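Local structure of endonuclease IV (Thermus thermophilus, 3AAM) at residues R44-A49 / A98-E103; V67-Y72 / V202-D207; D92-A97 / E103-H108. The protein cleaves the DNA backbone at apurinic or apyrimidinic sites during base excision repair and also has a 3'-5' exonuclease activity. All coordinates share one frame; numbering follows the deposited sequence.

Overall arrangement
Following the chain from the N terminus, 44-49 leads into helix 48-60, which precedes strand 66-69, helix 82-100 and strand 104-107 of the TIM barrel. Interaction 1 closes the loop from 44-49 to the end of helix 82-100, joining two parts of the outer layer. Interaction 2 starts inside that loop, at strand 66-69, and closes far along the chain at strand 202-208, across the barrel interior, so the two cross. Interaction 3 packs helix 82-100 on the strand that follows it; it is nested in the loop closed by interaction 2 and crosses interaction 1, with which it shares E103. Backbone bonds between I68 and both Y104 and V106 tie interactions 2 and 3 into one sheet.

Interaction 1 of 3, residues R44-A49 / A98-E103; sequences RALSPA and ALLGVE
The C-terminal turn of helix 82-100, which ends in a Schellman motif, offers L99 and L100 to L46 from the loop before helix 48-60. L46 does the reaching: its CG lies anti to the backbone N (chi1 -166°), which sends CD2 out to 3.7 Å from L100 CG. The two leucine side chains lie slantwise, and the one methyl of L46 also comes within 3.8 Å of L100 CD2. At the more solvent-exposed margin it brushes L99, CD2 to CB 4.4 Å. Leucine suits the place because the contact between the two segments is purely apolar. The other methyl of L46, CD1, sits in plane at the edge of the R44 guanidinium, which forms a salt bridge with E50. G101 takes the positive phi of the C' position, where a CB would jam against the preceding carbonyl O; V102 N bonds to A97 O, and G101 N reaches A98 O only weakly. S47 follows L46 as N-cap, its OG bonded to E50 N. The contact thus joins the loop leading into helix 48-60 to the C-terminal end of helix 82-100; L46 also lies on V51 and L100 on F54, while V102 turns inward to I68 of strand 66-69.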
loop_
_atom_site.group_PDB
_atom_site.type_symbol
_atom_site.label_atom_id
_atom_site.label_comp_id
_atom_site.label_asym_id
_atom_site.label_seq_id
_atom_site.Cartn_x
_atom_site.Cartn_y
_atom_site.Cartn_z
ATOM N N ARG A 44 -10.856 -0.118 15.897
ATOM C CA ARG A 44 -10.476 -1.238 16.753
ATOM C C ARG A 44 -9.628 -0.768 17.924
ATOM O O ARG A 44 -8.569 -0.161 17.740
ATOM C CB ARG A 44 -9.698 -2.272 15.936
ATOM C CG ARG A 44 -9.101 -3.410 16.756
ATOM C CD ARG A 44 -8.328 -4.362 15.850
ATOM N NE ARG A 44 -7.690 -5.448 16.589
ATOM C CZ ARG A 44 -6.637 -5.300 17.384
ATOM N NH1 ARG A 44 -6.086 -4.105 17.552
ATOM N NH2 ARG A 44 -6.136 -6.354 18.017
ATOM N N ALA A 45 -10.100 -1.050 19.135
ATOM C CA ALA A 45 -9.382 -0.647 20.335
ATOM C C ALA A 45 -7.963 -1.199 20.340
ATOM O O ALA A 45 -7.732 -2.380 20.051
ATOM C CB ALA A 45 -10.133 -1.119 21.575
ATOM N N LEU A 46 -7.012 -0.332 20.668
ATOM C CA LEU A 46 -5.610 -0.715 20.724
ATOM C C LEU A 46 -5.090 -0.376 22.120
ATOM O O LEU A 46 -4.847 0.786 22.430
ATOM C CB LEU A 46 -4.822 0.051 19.661
ATOM C CG LEU A 46 -3.413 -0.445 19.344
ATOM C CD1 LEU A 46 -3.489 -1.852 18.760
ATOM C CD2 LEU A 46 -2.754 0.506 18.355
ATOM N N SER A 47 -4.930 -1.400 22.955
ATOM C CA SER A 47 -4.456 -1.221 24.328
ATOM C C SER A 47 -2.964 -0.922 24.422
ATOM O O SER A 47 -2.190 -1.292 23.543
ATOM C CB SER A 47 -4.751 -2.478 25.146
ATOM O OG SER A 47 -3.869 -3.525 24.782
ATOM N N PRO A 48 -2.539 -0.247 25.502
ATOM C CA PRO A 48 -1.120 0.074 25.677
ATOM C C PRO A 48 -0.258 -1.185 25.702
ATOM O O PRO A 48 0.882 -1.181 25.233
ATOM C CB PRO A 48 -1.103 0.819 27.010
ATOM C CG PRO A 48 -2.434 1.514 27.006
ATOM C CD PRO A 48 -3.357 0.424 26.527
ATOM N N ALA A 49 -0.806 -2.266 26.253
ATOM C CA ALA A 49 -0.081 -3.527 26.325
ATOM C C ALA A 49 0.149 -4.085 24.926
ATOM O O ALA A 49 1.218 -4.618 24.636
ATOM C CB ALA A 49 -0.853 -4.530 27.170
ATOM N N ALA A 98 0.672 5.836 14.332
ATOM C CA ALA A 98 1.585 6.614 15.164
ATOM C C ALA A 98 1.855 5.890 16.481
ATOM O O ALA A 98 2.995 5.814 16.936
ATOM C CB ALA A 98 1.009 8.002 15.435
ATOM N N LEU A 99 0.802 5.356 17.088
ATOM C CA LEU A 99 0.947 4.635 18.346
ATOM C C LEU A 99 1.825 3.402 18.178
ATOM O O LEU A 99 2.678 3.111 19.018
ATOM C CB LEU A 99 -0.424 4.211 18.877
ATOM C CG LEU A 99 -1.305 5.297 19.495
ATOM C CD1 LEU A 99 -2.691 4.739 19.770
ATOM C CD2 LEU A 99 -0.662 5.797 20.783
ATOM N N LEU A 100 1.621 2.683 17.082
ATOM C CA LEU A 100 2.383 1.471 16.821
ATOM C C LEU A 100 3.793 1.709 16.299
ATOM O O LEU A 100 4.614 0.799 16.304
ATOM C CB LEU A 100 1.620 0.584 15.834
ATOM C CG LEU A 100 0.317 -0.010 16.377
ATOM C CD1 LEU A 100 -0.444 -0.708 15.261
ATOM C CD2 LEU A 100 0.643 -0.985 17.504
ATOM N N GLY A 101 4.077 2.927 15.853
ATOM C CA GLY A 101 5.392 3.217 15.319
ATOM C C GLY A 101 5.502 2.779 13.868
ATOM O O GLY A 101 6.602 2.596 13.346
ATOM N N VAL A 102 4.352 2.583 13.225
ATOM C CA VAL A 102 4.303 2.185 11.819
ATOM C C VAL A 102 4.566 3.447 11.000
ATOM O O VAL A 102 3.862 4.443 11.149
ATOM C CB VAL A 102 2.922 1.596 11.459
ATOM C CG1 VAL A 102 2.818 1.382 9.956
ATOM C CG2 VAL A 102 2.719 0.268 12.191
ATOM N N GLU A 103 5.569 3.404 10.130
ATOM C CA GLU A 103 5.931 4.583 9.352
ATOM C C GLU A 103 5.025 4.981 8.195
ATOM O O GLU A 103 5.025 6.147 7.802
ATOM C CB GLU A 103 7.366 4.443 8.831
ATOM C CG GLU A 103 7.919 5.724 8.212
ATOM C CD GLU A 103 9.374 5.601 7.806
ATOM O OE1 GLU A 103 10.215 5.300 8.679
ATOM O OE2 GLU A 103 9.678 5.807 6.613
#

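Interaction 2 of 3, residues V67-Y72 / V202-D207; sequences VIHASY and VVHLND. With PO4 (phosphate ion), chain C.
H69 and H204 meet inside the barrel, and H69 can be followed outward from its backbone. Its CB leaves strand 66-69 to one side of H204, but CG stands anti to the backbone N (chi1 -159°) and brings the ring across toward strand 202-208. On one flank of the ring ND1 donates to A70 O at 2.6 Å; the oxygen receives it on a lone pair, in the carbonyl plane, and this bond, with the one from NE2, probably holds the imidazole in its rotation. On the other flank CD2 approaches the H204 ring. The two ring planes are nearly parallel (8°) but not shared; the rings meet rim to rim, centroids 5.5 Å apart. The strands are not neighbours in the sheet: they face each other across the TIM-barrel interior, with a manganese ion about 7 Å from the H69 side chain. At the tip, NE2 donates to O2 of a phosphate ion, probably from the crystallisation liquor, at 2.9 Å, while CE1 lies 3.7 Å from phosphate O4, in plane at the ring edge. A leucine here would probably leave A70 O and phosphate O2 each without its N-H donor. Histidine suits the place because it offers two nitrogens on one flat ring. Deeper along the strands, V67 CG2 and V202 CG2 touch tip to tip at 4.0 Å; compact beta-branched valines suit both strand and barrel core.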
loop_
_atom_site.group_PDB
_atom_site.type_symbol
_atom_site.label_atom_id
_atom_site.label_comp_id
_atom_site.label_asym_id
_atom_site.label_seq_id
_atom_site.Cartn_x
_atom_site.Cartn_y
_atom_site.Cartn_z
ATOM N N VAL A 67 3.455 -1.320 7.089
ATOM C CA VAL A 67 2.533 -0.426 6.417
ATOM C C VAL A 67 1.122 -0.735 6.883
ATOM O O VAL A 67 0.755 -1.900 7.022
ATOM C CB VAL A 67 2.551 -0.634 4.880
ATOM C CG1 VAL A 67 1.605 0.344 4.214
ATOM C CG2 VAL A 67 3.960 -0.476 4.338
ATOM N N ILE A 68 0.338 0.304 7.141
ATOM C CA ILE A 68 -1.051 0.114 7.523
ATOM C C ILE A 68 -1.883 0.531 6.315
ATOM O O ILE A 68 -1.707 1.626 5.779
ATOM C CB ILE A 68 -1.438 0.963 8.761
ATOM C CG1 ILE A 68 -0.975 0.236 10.029
ATOM C CG2 ILE A 68 -2.945 1.209 8.787
ATOM C CD1 ILE A 68 -1.238 0.982 11.324
ATOM N N HIS A 69 -2.761 -0.363 5.871
ATOM C CA HIS A 69 -3.618 -0.085 4.727
ATOM C C HIS A 69 -4.981 0.388 5.228
ATOM O O HIS A 69 -5.547 -0.208 6.143
ATOM C CB HIS A 69 -3.806 -1.356 3.884
ATOM C CG HIS A 69 -4.222 -1.092 2.468
ATOM N ND1 HIS A 69 -5.346 -0.365 2.140
ATOM C CD2 HIS A 69 -3.649 -1.448 1.292
ATOM C CE1 HIS A 69 -5.446 -0.282 0.825
ATOM N NE2 HIS A 69 -4.431 -0.931 0.287
ATOM N N ALA A 70 -5.492 1.465 4.643
ATOM C CA ALA A 70 -6.807 1.980 5.008
ATOM C C ALA A 70 -7.837 1.057 4.363
ATOM O O ALA A 70 -7.531 0.349 3.404
ATOM C CB ALA A 70 -6.979 3.407 4.485
ATOM N N SER A 71 -9.060 1.058 4.878
ATOM C CA SER A 71 -10.092 0.202 4.305
ATOM C C SER A 71 -10.529 0.684 2.933
ATOM O O SER A 71 -10.381 1.857 2.598
ATOM C CB SER A 71 -11.316 0.154 5.213
ATOM O OG SER A 71 -12.390 -0.485 4.542
ATOM N N TYR A 72 -11.076 -0.233 2.141
ATOM C CA TYR A 72 -11.564 0.097 0.813
ATOM C C TYR A 72 -12.791 0.994 0.973
ATOM O O TYR A 72 -13.212 1.665 0.031
ATOM C CB TYR A 72 -11.943 -1.185 0.065
ATOM C CG TYR A 72 -13.036 -1.983 0.745
ATOM C CD1 TYR A 72 -14.383 -1.679 0.542
ATOM C CD2 TYR A 72 -12.722 -3.029 1.611
ATOM C CE1 TYR A 72 -15.388 -2.399 1.188
ATOM C CE2 TYR A 72 -13.716 -3.753 2.260
ATOM C CZ TYR A 72 -15.048 -3.433 2.045
ATOM O OH TYR A 72 -16.034 -4.152 2.683
ATOM N N VAL A 202 6.823 2.777 -1.038
ATOM C CA VAL A 202 6.204 1.463 -1.036
ATOM C C VAL A 202 5.582 1.129 -2.378
ATOM O O VAL A 202 4.976 1.981 -3.029
ATOM C CB VAL A 202 5.099 1.374 0.047
ATOM C CG1 VAL A 202 4.475 -0.011 0.041
ATOM C CG2 VAL A 202 5.678 1.701 1.416
ATOM N N VAL A 203 5.741 -0.125 -2.782
ATOM C CA VAL A 203 5.180 -0.604 -4.031
ATOM C C VAL A 203 4.258 -1.786 -3.752
ATOM O O VAL A 203 4.644 -2.725 -3.049
ATOM C CB VAL A 203 6.287 -1.100 -5.003
ATOM C CG1 VAL A 203 5.641 -1.713 -6.248
ATOM C CG2 VAL A 203 7.215 0.047 -5.387
ATOM N N HIS A 204 3.029 -1.721 -4.255
ATOM C CA HIS A 204 2.113 -2.853 -4.120
ATOM C C HIS A 204 2.369 -3.594 -5.430
ATOM O O HIS A 204 1.831 -3.234 -6.482
ATOM C CB HIS A 204 0.651 -2.395 -4.032
ATOM C CG HIS A 204 0.254 -1.879 -2.683
ATOM N ND1 HIS A 204 0.884 -2.263 -1.517
ATOM C CD2 HIS A 204 -0.743 -1.040 -2.312
ATOM C CE1 HIS A 204 0.292 -1.680 -0.488
ATOM N NE2 HIS A 204 -0.699 -0.935 -0.943
ATOM N N LEU A 205 3.228 -4.609 -5.352
ATOM C CA LEU A 205 3.651 -5.392 -6.504
ATOM C C LEU A 205 2.660 -6.485 -6.878
ATOM O O LEU A 205 2.983 -7.672 -6.875
ATOM C CB LEU A 205 5.030 -6.002 -6.222
ATOM C CG LEU A 205 5.863 -6.448 -7.427
ATOM C CD1 LEU A 205 6.342 -5.225 -8.210
ATOM C CD2 LEU A 205 7.052 -7.260 -6.945
ATOM N N ASN A 206 1.448 -6.061 -7.202
ATOM C CA ASN A 206 0.378 -6.969 -7.587
ATOM C C ASN A 206 0.399 -7.297 -9.075
ATOM O O ASN A 206 0.631 -6.415 -9.900
ATOM C CB ASN A 206 -0.977 -6.329 -7.265
ATOM C CG ASN A 206 -1.179 -6.109 -5.784
ATOM O OD1 ASN A 206 -1.586 -5.028 -5.349
ATOM N ND2 ASN A 206 -0.903 -7.133 -5.000
ATOM N N ASP A 207 0.173 -8.559 -9.426
ATOM C CA ASP A 207 0.095 -8.884 -10.839
ATOM C C ASP A 207 -1.370 -8.582 -11.149
ATOM O O ASP A 207 -2.149 -8.291 -10.238
ATOM C CB ASP A 207 0.425 -10.347 -11.131
ATOM C CG ASP A 207 0.799 -10.572 -12.593
ATOM O OD1 ASP A 207 0.274 -9.837 -13.462
ATOM O OD2 ASP A 207 1.606 -11.485 -12.881
HETATM P P PO4 C . -5.858 -1.806 -2.924
HETATM O O1 PO4 C . -6.763 -2.787 -2.089
HETATM O O2 PO4 C . -4.364 -1.922 -2.431
HETATM O O3 PO4 C . -5.943 -2.186 -4.431
HETATM O O4 PO4 C . -6.376 -0.329 -2.729
#

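Interaction 3 of 3, residues D92-A97 / E103-H108; sequences DDLEKA and EYVVVH
Beside V105, whose methyls meet helix 82-100, the aromatic ring of Y104 has E103 CG over the centre of one face, 3.9 Å above its plane. From the backbone of Y104, CB points away from the helix. The flat carboxylate of D92, on the helix, receives K96 NZ on the syn lone pair of OD1, a salt bridge of 2.8 Å within one helical turn. The contact lies within a beta-alpha-beta unit of the TIM barrel, strand 66-69, helix 82-100 and strand 104-107, in which the returning strand runs nearly antiparallel to the helix, at 161° and 8.6 Å between the axes of the two short segments. V105 carries the contact. Its beta-branched side chain suits an extended strand and spreads two methyls toward the helix: CG1, anti to the backbone N (chi1 170°), lies 4.0 Å from D93 CB, while CG2 turns to L94, A97 and the backbone O of D93. L94 crosses V105 at about a right angle, laying CD2 3.7 Å from V105 CB and against CG2 as well; it also touches L125 and A128 of helix 114-128. The carboxylate of D93 forms a salt bridge through OD1 with K36, which also pairs with D92 OD2; with K96 on D92 OD1, two lysines probably balance the two carboxylates. A97 is small enough to let helix and strand come close: its CB lies 3.6 Å from V105 CG2.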
loop_
_atom_site.group_PDB
_atom_site.type_symbol
_atom_site.label_atom_id
_atom_site.label_comp_id
_atom_site.label_asym_id
_atom_site.label_seq_id
_atom_site.Cartn_x
_atom_site.Cartn_y
_atom_site.Cartn_z
ATOM N N ASP A 92 -8.109 7.724 11.942
ATOM C CA ASP A 92 -7.931 6.646 12.908
ATOM C C ASP A 92 -6.741 5.787 12.495
ATOM O O ASP A 92 -5.918 5.423 13.332
ATOM C CB ASP A 92 -9.196 5.784 12.996
ATOM C CG ASP A 92 -8.973 4.491 13.768
ATOM O OD1 ASP A 92 -8.719 4.550 14.990
ATOM O OD2 ASP A 92 -9.055 3.411 13.146
ATOM N N ASP A 93 -6.650 5.462 11.207
ATOM C CA ASP A 93 -5.533 4.658 10.716
ATOM C C ASP A 93 -4.208 5.341 11.036
ATOM O O ASP A 93 -3.259 4.700 11.470
ATOM C CB ASP A 93 -5.605 4.448 9.197
ATOM C CG ASP A 93 -6.761 3.561 8.770
ATOM O OD1 ASP A 93 -7.095 2.607 9.504
ATOM O OD2 ASP A 93 -7.322 3.811 7.679
ATOM N N LEU A 94 -4.149 6.650 10.813
ATOM C CA LEU A 94 -2.929 7.411 11.066
ATOM C C LEU A 94 -2.574 7.467 12.551
ATOM O O LEU A 94 -1.406 7.360 12.918
ATOM C CB LEU A 94 -3.081 8.825 10.507
ATOM C CG LEU A 94 -3.154 8.916 8.982
ATOM C CD1 LEU A 94 -3.686 10.272 8.554
ATOM C CD2 LEU A 94 -1.774 8.668 8.395
ATOM N N GLU A 95 -3.589 7.642 13.392
ATOM C CA GLU A 95 -3.396 7.704 14.835
ATOM C C GLU A 95 -2.904 6.355 15.362
ATOM O O GLU A 95 -1.998 6.298 16.197
ATOM C CB GLU A 95 -4.710 8.102 15.517
ATOM C CG GLU A 95 -5.094 9.562 15.289
ATOM C CD GLU A 95 -6.585 9.814 15.422
ATOM O OE1 GLU A 95 -7.288 8.974 16.018
ATOM O OE2 GLU A 95 -7.055 10.867 14.934
ATOM N N LYS A 96 -3.496 5.275 14.860
ATOM C CA LYS A 96 -3.104 3.935 15.276
ATOM C C LYS A 96 -1.676 3.663 14.805
ATOM O O LYS A 96 -0.866 3.100 15.541
ATOM C CB LYS A 96 -4.081 2.896 14.702
ATOM C CG LYS A 96 -5.501 2.981 15.282
ATOM C CD LYS A 96 -5.556 2.420 16.697
ATOM C CE LYS A 96 -6.806 2.867 17.465
ATOM N NZ LYS A 96 -8.098 2.479 16.834
ATOM N N ALA A 97 -1.361 4.078 13.582
ATOM C CA ALA A 97 -0.019 3.882 13.049
ATOM C C ALA A 97 1.007 4.620 13.912
ATOM O O ALA A 97 2.087 4.097 14.195
ATOM C CB ALA A 97 0.054 4.377 11.606
ATOM N N GLU A 103 5.569 3.404 10.130
ATOM C CA GLU A 103 5.931 4.583 9.352
ATOM C C GLU A 103 5.025 4.981 8.195
ATOM O O GLU A 103 5.025 6.147 7.802
ATOM C CB GLU A 103 7.366 4.443 8.831
ATOM C CG GLU A 103 7.919 5.724 8.212
ATOM C CD GLU A 103 9.374 5.601 7.806
ATOM O OE1 GLU A 103 10.215 5.300 8.679
ATOM O OE2 GLU A 103 9.678 5.807 6.613
ATOM N N TYR A 104 4.248 4.046 7.658
ATOM C CA TYR A 104 3.385 4.367 6.522
ATOM C C TYR A 104 1.939 3.899 6.611
ATOM O O TYR A 104 1.647 2.836 7.153
ATOM C CB TYR A 104 3.971 3.781 5.229
ATOM C CG TYR A 104 5.339 4.300 4.864
ATOM C CD1 TYR A 104 5.522 5.631 4.499
ATOM C CD2 TYR A 104 6.455 3.467 4.908
ATOM C CE1 TYR A 104 6.788 6.125 4.187
ATOM C CE2 TYR A 104 7.726 3.949 4.599
ATOM C CZ TYR A 104 7.882 5.279 4.241
ATOM O OH TYR A 104 9.135 5.772 3.953
ATOM N N VAL A 105 1.048 4.716 6.060
ATOM C CA VAL A 105 -0.375 4.402 5.964
ATOM C C VAL A 105 -0.680 4.632 4.486
ATOM O O VAL A 105 -0.343 5.681 3.941
ATOM C CB VAL A 105 -1.255 5.350 6.818
ATOM C CG1 VAL A 105 -2.731 5.137 6.484
ATOM C CG2 VAL A 105 -1.015 5.087 8.290
ATOM N N VAL A 106 -1.294 3.652 3.832
ATOM C CA VAL A 106 -1.607 3.776 2.413
ATOM C C VAL A 106 -3.112 3.705 2.179
ATOM O O VAL A 106 -3.813 2.907 2.805
ATOM C CB VAL A 106 -0.873 2.673 1.596
ATOM C CG1 VAL A 106 -1.296 1.293 2.074
ATOM C CG2 VAL A 106 -1.147 2.845 0.116
ATOM N N VAL A 107 -3.601 4.545 1.273
ATOM C CA VAL A 107 -5.024 4.611 0.977
ATOM C C VAL A 107 -5.258 4.817 -0.507
ATOM O O VAL A 107 -4.424 5.409 -1.188
ATOM C CB VAL A 107 -5.671 5.796 1.743
ATOM C CG1 VAL A 107 -5.022 7.102 1.317
ATOM C CG2 VAL A 107 -7.174 5.836 1.495
ATOM N N HIS A 108 -6.374 4.311 -1.024
ATOM C CA HIS A 108 -6.664 4.553 -2.426
ATOM C C HIS A 108 -7.311 5.943 -2.447
ATOM O O HIS A 108 -7.958 6.346 -1.482
ATOM C CB HIS A 108 -7.566 3.451 -3.028
ATOM C CG HIS A 108 -8.890 3.274 -2.349
ATOM N ND1 HIS A 108 -9.795 2.311 -2.747
ATOM C CD2 HIS A 108 -9.466 3.922 -1.309
ATOM C CE1 HIS A 108 -10.871 2.376 -1.983
ATOM N NE2 HIS A 108 -10.697 3.346 -1.103
#